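Local atomic coordinates of rhodanese-like domain-containing protein (Rhodopseudomonas palustris, PDB entry 2HHG), a protein that is of uncertain cellular role but probably transfers sulfur from thiosulfate to an acceptor such as cyanide. Residues A[18-23]-A[102-107]; A[28-33]-A[122-127]; A[39-44]-A[83-88]; A[44-49]-A[90-95]. All coordinates share one frame; numbering follows the deposited sequence.

How the contacts relate
All four contacts belong to one rhodanese-like fold, a parallel sheet with helices on both faces. Contacts 3 and 4 lie one after the other along neighbouring strands 40-44 and 88-92, at their starts and ends, centres about 15 Å apart and Asp-44 shared. Contact 1 brings helix 97-109 against the chain entering edge strand 22-24; its helix also packs on Ile-45 and Phe-91 of contact 4. Contact 2 joins helices 26-34 and 120-126, its Leu-32 and His-33 covering Val-40 and Ile-42 of contact 3. Contacts 1 and 2, centres about 19 Å apart, bind early chain to late, bracketing 3 and 4 in sequence. Together they tie sheet to helices, and contact 4 leads into the phosphate-holding loop.

Contact 1 of 4, residues A[18-23]-A[102-107]; sequences NSSIET and AAKTAQ. With NA (sodium ion), chain C.
Ile-21 and Ser-20 rest on Ala-103, Lys-104 and Gln-107, where helix 97-109 of the rhodanese-like alpha/beta fold meets the turn leading into edge strand 22-24. The apolar touch is Ile-21 CD1 on Ala-103 CB, 3.9 Å apart. CG2 of Ile-21, anti to the carbonyl carbon, faces the helix backbone, 3.9 Å from Lys-104 N. One turn further along the helix, the carboxamide of Gln-107 ends at the turn's backbone, its CD 3.7 Å from Ser-20 O. An alanine in place of Gln-107 would probably open a gap beside Ser-20 O, where the carboxamide now ends. Lys-104 meets Ser-20 with methylenes rather than with its charge: CE comes within 3.6 Å of Ser-20 CB, while NZ forms a salt bridge with Asp-108. The hydroxyl of Ser-20, in turn, is bonded to Glu-16 O in the preceding helix. Beyond this first shell, Ile-21 also touches Ala-100 and His-116, and Glu-22 bonds through its backbone to His-116 of strand 114-117. The turn wraps a sodium ion, which probably helps to fix its shape. Asn-18 O and Ile-21 O each coordinate the metal at 2.3 Å. Two waters add to the coordination, and one of them accepts a hydrogen bond from Thr-23 N.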
# COMPACT_ATOMS: atom_id res chain seq x y z
N ASN A 18 -0.63 11.34 4.52
CA ASN A 18 -0.00 11.00 5.80
C ASN A 18 -0.83 11.40 7.02
O ASN A 18 -0.93 10.62 7.97
CB ASN A 18 1.39 11.60 5.90
CG ASN A 18 2.41 10.86 5.07
OD1 ASN A 18 2.33 9.64 4.91
ND2 ASN A 18 3.38 11.59 4.54
N SER A 19 -1.42 12.58 6.98
CA SER A 19 -2.16 13.09 8.13
C SER A 19 -3.55 12.48 8.29
O SER A 19 -4.23 12.71 9.29
CB SER A 19 -2.26 14.62 8.06
OG SER A 19 -3.06 15.01 6.97
N SER A 20 -3.96 11.68 7.30
CA SER A 20 -5.28 11.05 7.28
C SER A 20 -5.23 9.54 7.50
O SER A 20 -6.27 8.93 7.73
CB SER A 20 -5.96 11.33 5.93
OG SER A 20 -6.30 12.70 5.78
N ILE A 21 -4.05 8.95 7.41
CA ILE A 21 -3.92 7.49 7.45
C ILE A 21 -3.01 6.99 8.56
O ILE A 21 -2.19 7.74 9.10
CB ILE A 21 -3.40 6.93 6.09
CG1 ILE A 21 -1.93 7.32 5.88
CG2 ILE A 21 -4.31 7.38 4.94
CD1 ILE A 21 -1.33 6.82 4.57
N GLU A 22 -3.16 5.71 8.89
CA GLU A 22 -2.24 5.03 9.78
C GLU A 22 -0.94 4.69 9.06
O GLU A 22 -0.94 3.95 8.07
CB GLU A 22 -2.87 3.74 10.31
CG GLU A 22 -1.90 2.90 11.15
CD GLU A 22 -2.47 1.59 11.66
OE1 GLU A 22 -3.67 1.32 11.46
OE2 GLU A 22 -1.70 0.83 12.27
N THR A 23 0.16 5.23 9.57
CA THR A 23 1.48 4.78 9.15
C THR A 23 1.96 3.78 10.18
O THR A 23 2.23 4.11 11.35
CB THR A 23 2.49 5.93 8.99
OG1 THR A 23 2.04 6.80 7.94
CG2 THR A 23 3.86 5.40 8.60
N ALA A 102 -1.91 5.45 -1.98
CA ALA A 102 -2.84 4.34 -2.22
C ALA A 102 -3.78 4.12 -1.04
O ALA A 102 -4.98 3.94 -1.22
CB ALA A 102 -2.08 3.07 -2.53
N ALA A 103 -3.23 4.14 0.17
CA ALA A 103 -4.05 3.99 1.38
C ALA A 103 -5.07 5.12 1.48
O ALA A 103 -6.24 4.88 1.80
CB ALA A 103 -3.17 3.95 2.62
N LYS A 104 -4.64 6.34 1.18
CA LYS A 104 -5.55 7.48 1.20
C LYS A 104 -6.66 7.34 0.15
O LYS A 104 -7.83 7.59 0.44
CB LYS A 104 -4.76 8.78 1.01
CG LYS A 104 -5.61 10.05 1.01
CD LYS A 104 -6.39 10.25 2.31
CE LYS A 104 -6.89 11.68 2.44
NZ LYS A 104 -7.71 12.15 1.30
N THR A 105 -6.30 6.92 -1.07
CA THR A 105 -7.31 6.67 -2.10
C THR A 105 -8.33 5.63 -1.63
O THR A 105 -9.54 5.84 -1.74
CB THR A 105 -6.64 6.18 -3.38
OG1 THR A 105 -5.80 7.23 -3.89
CG2 THR A 105 -7.68 5.79 -4.44
N ALA A 106 -7.84 4.52 -1.10
CA ALA A 106 -8.72 3.45 -0.64
C ALA A 106 -9.64 3.96 0.47
O ALA A 106 -10.84 3.70 0.46
CB ALA A 106 -7.90 2.27 -0.17
N GLN A 107 -9.08 4.71 1.40
CA GLN A 107 -9.87 5.26 2.50
C GLN A 107 -10.93 6.24 1.98
O GLN A 107 -12.08 6.21 2.46
CB GLN A 107 -8.94 5.95 3.49
CG GLN A 107 -9.61 6.32 4.80
CD GLN A 107 -8.61 6.85 5.79
OE1 GLN A 107 -8.28 8.04 5.77
NE2 GLN A 107 -8.12 5.99 6.64
NA NA C . -0.52 9.24 9.72
O HOH W 1 1.50 9.20 8.50
O HOH W 2 0.04 7.53 11.38

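Contact 2 of 4, residues A[28-33]-A[122-127]; sequences DAIALH and GAWRDA
Trp-124 reaches the helix of Ile-30 and His-33 because its CG stands anti to the backbone N (chi1 -178°), and CG of His-33 is likewise anti to its own N. The indole's six-membered ring then lies between the two helices. Ile-30 covers one face of it: CG1 sits 3.6 Å from the ring centroid, close to the ring normal, in a CH-pi contact. At the indole edge, in its plane, Ala-29 CB approaches Trp-124 CZ3 at 3.7 Å and His-33 CB approaches CH2 at 3.8 Å. The two aromatic rings form an offset edge-to-face pair, the edge of Trp-124 turned to the face of His-33, with centroids 5.8 Å apart and planes at 86°. Ile-30 reaches on past the indole, its CD1 meeting Ala-127 CB at 3.8 Å just after the second helix ends. Around this point the short segments 28-33 and 122-126 cross at -73°, their axes 10.9 Å apart at closest approach, a separation bridged by the indole. Ile-117 of the sheet touches both Ala-29 and Trp-124, and Phe-121 meets the tryptophan ring nearly parallel. Everything that crosses between the helices is apolar or aromatic, whereas Trp-124 NE1 and His-33 NE2 bond elsewhere, to Pro-130 O and Pro-58 O, so polar bonds to loops probably help to set the rings, while the helices meet through dispersion and ring contacts.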
# COMPACT_ATOMS: atom_id res chain seq x y z
N ASP A 28 6.40 -2.78 13.64
CA ASP A 28 5.04 -3.21 13.94
C ASP A 28 4.45 -4.06 12.81
O ASP A 28 3.75 -5.04 13.06
CB ASP A 28 4.13 -2.02 14.23
CG ASP A 28 4.42 -1.37 15.56
OD1 ASP A 28 5.19 -1.94 16.37
OD2 ASP A 28 3.87 -0.27 15.81
N ALA A 29 4.72 -3.67 11.56
CA ALA A 29 4.25 -4.44 10.41
C ALA A 29 4.88 -5.84 10.36
O ALA A 29 4.20 -6.82 10.07
CB ALA A 29 4.53 -3.67 9.13
N ILE A 30 6.17 -5.91 10.65
CA ILE A 30 6.86 -7.20 10.71
C ILE A 30 6.26 -8.08 11.82
O ILE A 30 5.98 -9.26 11.60
CB ILE A 30 8.39 -7.01 10.86
CG1 ILE A 30 8.96 -6.43 9.56
CG2 ILE A 30 9.08 -8.33 11.23
CD1 ILE A 30 10.41 -5.98 9.65
N ALA A 31 6.03 -7.49 13.00
CA ALA A 31 5.44 -8.24 14.11
C ALA A 31 4.04 -8.72 13.75
O ALA A 31 3.67 -9.85 14.06
CB ALA A 31 5.41 -7.40 15.38
N LEU A 32 3.26 -7.86 13.08
CA LEU A 32 1.92 -8.23 12.62
C LEU A 32 1.98 -9.44 11.68
O LEU A 32 1.18 -10.37 11.80
CB LEU A 32 1.27 -7.03 11.91
CG LEU A 32 -0.16 -7.23 11.37
CD1 LEU A 32 -1.13 -7.54 12.51
CD2 LEU A 32 -0.61 -5.99 10.60
N HIS A 33 2.90 -9.40 10.73
CA HIS A 33 3.07 -10.50 9.79
C HIS A 33 3.44 -11.80 10.51
O HIS A 33 2.87 -12.85 10.22
CB HIS A 33 4.14 -10.13 8.77
CG HIS A 33 4.29 -11.13 7.67
ND1 HIS A 33 5.11 -12.23 7.77
CD2 HIS A 33 3.73 -11.18 6.44
CE1 HIS A 33 5.05 -12.92 6.65
NE2 HIS A 33 4.22 -12.31 5.82
N GLY A 122 11.73 -1.43 1.19
CA GLY A 122 13.13 -1.10 1.46
C GLY A 122 13.46 -1.16 2.94
O GLY A 122 14.44 -1.79 3.35
N ALA A 123 12.62 -0.51 3.76
CA ALA A 123 12.79 -0.54 5.21
C ALA A 123 12.54 -1.94 5.80
O ALA A 123 13.23 -2.36 6.74
CB ALA A 123 11.88 0.48 5.87
N TRP A 124 11.55 -2.64 5.25
CA TRP A 124 11.24 -4.02 5.63
C TRP A 124 12.47 -4.91 5.43
O TRP A 124 12.86 -5.65 6.34
CB TRP A 124 10.07 -4.51 4.78
CG TRP A 124 9.58 -5.90 5.07
CD1 TRP A 124 10.12 -7.07 4.63
CD2 TRP A 124 8.39 -6.24 5.79
NE1 TRP A 124 9.36 -8.13 5.06
CE2 TRP A 124 8.30 -7.65 5.78
CE3 TRP A 124 7.41 -5.50 6.46
CZ2 TRP A 124 7.25 -8.33 6.40
CZ3 TRP A 124 6.37 -6.18 7.07
CH2 TRP A 124 6.31 -7.58 7.04
N ARG A 125 13.06 -4.85 4.24
CA ARG A 125 14.28 -5.59 3.93
C ARG A 125 15.45 -5.21 4.84
O ARG A 125 16.18 -6.09 5.32
CB ARG A 125 14.65 -5.37 2.46
CG ARG A 125 15.89 -6.11 2.00
CD ARG A 125 16.09 -5.97 0.51
NE ARG A 125 16.23 -4.57 0.11
CZ ARG A 125 16.17 -4.14 -1.15
NH1 ARG A 125 15.99 -4.99 -2.15
NH2 ARG A 125 16.31 -2.84 -1.41
N ASP A 126 15.64 -3.91 5.07
CA ASP A 126 16.73 -3.43 5.92
C ASP A 126 16.62 -3.97 7.35
O ASP A 126 17.63 -4.23 7.99
CB ASP A 126 16.77 -1.90 5.94
CG ASP A 126 17.26 -1.30 4.63
OD1 ASP A 126 17.86 -2.03 3.81
OD2 ASP A 126 17.04 -0.09 4.43
N ALA A 127 15.39 -4.15 7.82
CA ALA A 127 15.12 -4.67 9.16
C ALA A 127 15.19 -6.20 9.24
O ALA A 127 15.05 -6.77 10.32
CB ALA A 127 13.77 -4.17 9.65

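Contact 3 of 4, residues A[39-44]-A[83-88]; sequences DVVIVD and FQEDKK
Lys-88 O is the polar atom on which Val-40 and Val-41 converge. Val-41 N gives it a hydrogen bond of 2.9 Å, nearly along the C=O axis, and Val-40 CA adds a CA-H...O contact at 3.2 Å. A second backbone bond runs the other way, from Lys-88 N to Asp-39 O at 3.0 Å, so the main chain of Lys-88 brackets Val-40. Side chains extend the pairing. CG of Lys-87 is anti to the carbonyl carbon (chi1 -69°) and the chain beyond it is extended; its methylenes run past Asp-39 and cross Val-41 at about a right angle, CD lying 3.7 Å from Val-41 CG2. The ammonium passes on to Glu-85, with Lys-87 NZ 3.1 Å from Glu-85 OE1 in a salt bridge, on the syn side of the carboxylate but well out of its plane. Asp-39 OD1 lies 5.5 Å from Lys-87 NZ, too far for a bond but close enough that the opposite charges may still attract. Lys-88 sends its own NZ away, to Glu-22. Deeper in, Val-43 and Phe-83 reach tip to tip, CG2 to CE1 at 4.0 Å, and the phenyl ring also touches Leu-68, Trp-71 and Ile-72 of helix 68-72. Val-40 and Lys-88 form a parallel bridge at the start of strands 40-44 and 88-92, neighbours in the central parallel sheet of the rhodanese-like fold.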
# COMPACT_ATOMS: atom_id res chain seq x y z
N ASP A 39 -7.07 -11.29 10.15
CA ASP A 39 -7.94 -10.17 9.76
C ASP A 39 -7.15 -8.99 9.17
O ASP A 39 -7.50 -7.82 9.37
CB ASP A 39 -8.83 -9.71 10.93
CG ASP A 39 -9.81 -10.79 11.37
OD1 ASP A 39 -10.37 -11.50 10.51
OD2 ASP A 39 -10.03 -10.91 12.60
N VAL A 40 -6.08 -9.31 8.44
CA VAL A 40 -5.28 -8.32 7.73
C VAL A 40 -5.02 -8.84 6.32
O VAL A 40 -4.80 -10.04 6.12
CB VAL A 40 -3.92 -8.03 8.46
CG1 VAL A 40 -2.99 -7.17 7.61
CG2 VAL A 40 -4.16 -7.36 9.82
N VAL A 41 -5.08 -7.93 5.34
CA VAL A 41 -4.63 -8.21 3.99
C VAL A 41 -3.50 -7.23 3.70
O VAL A 41 -3.70 -6.01 3.78
CB VAL A 41 -5.76 -8.04 2.95
CG1 VAL A 41 -5.24 -8.27 1.53
CG2 VAL A 41 -6.93 -8.98 3.25
N ILE A 42 -2.33 -7.77 3.39
CA ILE A 42 -1.18 -6.95 3.03
C ILE A 42 -1.15 -6.86 1.51
O ILE A 42 -1.08 -7.87 0.83
CB ILE A 42 0.14 -7.52 3.61
CG1 ILE A 42 0.05 -7.59 5.15
CG2 ILE A 42 1.32 -6.66 3.19
CD1 ILE A 42 1.24 -8.25 5.84
N VAL A 43 -1.22 -5.63 1.01
CA VAL A 43 -1.37 -5.37 -0.42
C VAL A 43 -0.10 -4.73 -0.97
O VAL A 43 0.27 -3.63 -0.57
CB VAL A 43 -2.58 -4.45 -0.71
CG1 VAL A 43 -2.72 -4.21 -2.21
CG2 VAL A 43 -3.86 -5.05 -0.13
N ASP A 44 0.56 -5.44 -1.89
CA ASP A 44 1.76 -4.96 -2.56
C ASP A 44 1.34 -4.20 -3.81
O ASP A 44 0.76 -4.78 -4.72
CB ASP A 44 2.59 -6.19 -2.96
CG ASP A 44 3.98 -5.85 -3.48
OD1 ASP A 44 4.24 -4.72 -3.93
OD2 ASP A 44 4.81 -6.79 -3.46
N PHE A 83 -11.08 -7.35 -1.67
CA PHE A 83 -11.26 -5.98 -1.17
C PHE A 83 -12.61 -5.74 -0.50
O PHE A 83 -12.86 -4.65 0.00
CB PHE A 83 -11.02 -4.96 -2.28
CG PHE A 83 -9.58 -4.79 -2.63
CD1 PHE A 83 -8.67 -4.31 -1.68
CD2 PHE A 83 -9.11 -5.09 -3.91
CE1 PHE A 83 -7.33 -4.14 -1.99
CE2 PHE A 83 -7.76 -4.92 -4.23
CZ PHE A 83 -6.88 -4.45 -3.27
N GLN A 84 -13.47 -6.75 -0.50
CA GLN A 84 -14.75 -6.65 0.19
C GLN A 84 -14.69 -7.27 1.59
O GLN A 84 -15.65 -7.16 2.36
CB GLN A 84 -15.86 -7.30 -0.65
CG GLN A 84 -16.40 -6.37 -1.73
CD GLN A 84 -17.34 -5.33 -1.17
OE1 GLN A 84 -17.00 -4.15 -1.05
NE2 GLN A 84 -18.55 -5.76 -0.82
N GLU A 85 -13.56 -7.89 1.92
CA GLU A 85 -13.41 -8.59 3.19
C GLU A 85 -13.35 -7.64 4.38
O GLU A 85 -12.84 -6.52 4.28
CB GLU A 85 -12.19 -9.50 3.17
CG GLU A 85 -12.36 -10.66 2.19
CD GLU A 85 -11.19 -11.61 2.15
OE1 GLU A 85 -10.25 -11.47 2.97
OE2 GLU A 85 -11.20 -12.50 1.28
N ASP A 86 -13.87 -8.12 5.51
CA ASP A 86 -13.94 -7.37 6.75
C ASP A 86 -12.59 -7.45 7.48
O ASP A 86 -12.46 -8.11 8.52
CB ASP A 86 -15.08 -7.95 7.60
CG ASP A 86 -15.25 -7.25 8.94
OD1 ASP A 86 -15.08 -6.01 8.99
OD2 ASP A 86 -15.57 -7.94 9.93
N LYS A 87 -11.58 -6.79 6.91
CA LYS A 87 -10.20 -6.87 7.37
C LYS A 87 -9.53 -5.51 7.30
O LYS A 87 -10.05 -4.59 6.66
CB LYS A 87 -9.43 -7.89 6.53
CG LYS A 87 -9.88 -9.33 6.75
CD LYS A 87 -9.11 -10.31 5.90
CE LYS A 87 -9.48 -11.75 6.27
NZ LYS A 87 -8.80 -12.71 5.37
N LYS A 88 -8.38 -5.38 7.95
CA LYS A 88 -7.52 -4.21 7.79
C LYS A 88 -6.62 -4.41 6.57
O LYS A 88 -5.99 -5.45 6.41
CB LYS A 88 -6.68 -3.96 9.05
CG LYS A 88 -5.73 -2.76 8.91
CD LYS A 88 -5.03 -2.37 10.21
CE LYS A 88 -5.91 -1.47 11.07
NZ LYS A 88 -5.17 -0.84 12.20

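Contact 4 of 4, residues A[44-49]-A[90-95]; sequences DIRDPR and VFYCAG. With PO4 (phosphate ion), chain B.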
# COMPACT_ATOMS: atom_id res chain seq x y z
N ASP A 44 0.56 -5.44 -1.89
CA ASP A 44 1.76 -4.96 -2.56
C ASP A 44 1.34 -4.20 -3.81
O ASP A 44 0.76 -4.78 -4.72
CB ASP A 44 2.59 -6.19 -2.96
CG ASP A 44 3.98 -5.85 -3.48
OD1 ASP A 44 4.24 -4.72 -3.93
OD2 ASP A 44 4.81 -6.79 -3.46
N ILE A 45 1.63 -2.90 -3.85
CA ILE A 45 1.18 -2.07 -4.97
C ILE A 45 2.28 -1.78 -5.99
O ILE A 45 2.08 -0.98 -6.92
CB ILE A 45 0.53 -0.77 -4.48
CG1 ILE A 45 1.57 0.16 -3.85
CG2 ILE A 45 -0.64 -1.09 -3.55
CD1 ILE A 45 1.03 1.51 -3.43
N ARG A 46 3.43 -2.44 -5.85
CA ARG A 46 4.57 -2.22 -6.74
C ARG A 46 4.35 -2.75 -8.15
O ARG A 46 3.53 -3.62 -8.39
CB ARG A 46 5.83 -2.85 -6.16
CG ARG A 46 6.31 -2.16 -4.88
CD ARG A 46 7.50 -2.88 -4.29
NE ARG A 46 7.12 -4.23 -3.89
CZ ARG A 46 7.97 -5.22 -3.68
NH1 ARG A 46 9.28 -5.03 -3.81
NH2 ARG A 46 7.51 -6.41 -3.33
N ASP A 47 5.12 -2.20 -9.08
CA ASP A 47 5.21 -2.73 -10.43
C ASP A 47 5.80 -4.15 -10.33
O ASP A 47 6.68 -4.41 -9.50
CB ASP A 47 6.09 -1.80 -11.26
CG ASP A 47 6.22 -2.24 -12.70
OD1 ASP A 47 6.96 -3.20 -12.98
OD2 ASP A 47 5.60 -1.60 -13.58
N PRO A 48 5.31 -5.09 -11.16
CA PRO A 48 5.81 -6.47 -11.10
C PRO A 48 7.33 -6.60 -11.30
O PRO A 48 7.93 -7.56 -10.81
CB PRO A 48 5.06 -7.17 -12.24
CG PRO A 48 4.63 -6.07 -13.15
CD PRO A 48 4.30 -4.95 -12.23
N ARG A 49 7.94 -5.64 -11.99
CA ARG A 49 9.38 -5.68 -12.22
C ARG A 49 10.17 -5.33 -10.95
O ARG A 49 11.27 -5.85 -10.73
CB ARG A 49 9.74 -4.76 -13.38
CG ARG A 49 9.16 -5.22 -14.71
CD ARG A 49 9.24 -4.14 -15.78
NE ARG A 49 8.31 -3.04 -15.51
CZ ARG A 49 8.07 -2.03 -16.33
NH1 ARG A 49 8.67 -1.97 -17.52
NH2 ARG A 49 7.20 -1.10 -15.98
N VAL A 90 -3.36 -3.27 4.62
CA VAL A 90 -2.07 -2.65 4.82
C VAL A 90 -1.35 -2.61 3.48
O VAL A 90 -0.96 -3.65 2.95
CB VAL A 90 -1.24 -3.45 5.86
CG1 VAL A 90 0.16 -2.85 6.01
CG2 VAL A 90 -1.97 -3.51 7.19
N PHE A 91 -1.17 -1.41 2.93
CA PHE A 91 -0.57 -1.24 1.61
C PHE A 91 0.92 -1.02 1.74
O PHE A 91 1.37 -0.37 2.68
CB PHE A 91 -1.21 -0.05 0.89
CG PHE A 91 -2.67 -0.23 0.62
CD1 PHE A 91 -3.11 -0.83 -0.55
CD2 PHE A 91 -3.63 0.19 1.56
CE1 PHE A 91 -4.47 -1.02 -0.79
CE2 PHE A 91 -4.98 0.00 1.32
CZ PHE A 91 -5.40 -0.60 0.14
N TYR A 92 1.69 -1.56 0.80
CA TYR A 92 3.12 -1.25 0.77
C TYR A 92 3.67 -1.11 -0.63
O TYR A 92 3.18 -1.71 -1.58
CB TYR A 92 3.95 -2.25 1.59
CG TYR A 92 4.22 -3.58 0.93
CD1 TYR A 92 5.43 -3.82 0.29
CD2 TYR A 92 3.29 -4.61 0.99
CE1 TYR A 92 5.69 -5.05 -0.31
CE2 TYR A 92 3.54 -5.84 0.41
CZ TYR A 92 4.75 -6.06 -0.23
OH TYR A 92 5.01 -7.29 -0.80
N CYS A 93 4.70 -0.28 -0.74
CA CYS A 93 5.40 -0.06 -1.99
C CYS A 93 6.89 -0.18 -1.70
O CYS A 93 7.27 -0.79 -0.70
CB CYS A 93 5.03 1.30 -2.59
SG CYS A 93 5.40 2.73 -1.52
N ALA A 94 7.75 0.38 -2.55
CA ALA A 94 9.20 0.26 -2.33
C ALA A 94 9.74 1.14 -1.20
O ALA A 94 10.63 0.71 -0.45
CB ALA A 94 9.97 0.54 -3.63
N GLY A 95 9.21 2.35 -1.06
CA GLY A 95 9.76 3.32 -0.11
C GLY A 95 8.76 4.01 0.80
O GLY A 95 9.15 4.86 1.61
P PO4 B . 8.04 4.96 -3.39
O1 PO4 B . 8.16 5.32 -1.94
O2 PO4 B . 6.64 5.16 -3.87
O3 PO4 B . 8.97 5.89 -4.15
O4 PO4 B . 8.47 3.54 -3.62
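Asp-44 and Tyr-92 pair across parallel strands, their CA atoms 5.2 Å apart, and Ile-45 N gives Tyr-92 O an almost straight hydrogen bond (3.0 Å, 178°). Beyond this pair both chains leave the sheet. CG of Asp-44 stands anti to the backbone N (chi1 -171°), which sets it beside the Tyr-92 hydroxyl. The carboxylate lies obliquely to the Tyr-92 ring, Asp-44 OD2 only 2.7 Å from Tyr-92 OH, and Asp-44 CA sits over the ring face. Arg-46 grips that carboxylate side-on: NE bonds to OD1 at 2.9 Å and NH2 to OD2 at 2.7 Å, both on syn sides. Arg-46 N reaches OD1 from the anti side, making an Asx turn. An alanine in place of Asp-44 would probably cost the buried guanidinium of Arg-46 both bonds of its salt bridge and leave it less firmly oriented, with Arg-46 N losing its acceptor too. Tyr-92 OH is hydrogen-bonded to Ile-57 N and Ser-60 OG; Arg-46 has further partners in Gly-55 O, bonded to NH2, and Phe-121, by cation-pi.

Cys-93 opens the loop between strand 88-92 and helix 97-109, the place of the active-site loop in rhodaneses and related tyrosine phosphatases. A phosphate, probably from the crystallisation liquor, lies in it, hydrogen-bonded to Leu-97 N and Arg-98 N and weakly to Gly-95 N; Cys-93 SG is 3.6 Å from its O2. Arg-46 backs this loop, CD 3.7 Å from Ala-94 N. Ile-45 packs against its start, CG1 touching Cys-93 CB at 3.9 Å and CG2 meeting the Phe-91 ring edge. Asp-47 N-caps helix 48-54, its OD1 accepting from N and NE of Arg-49.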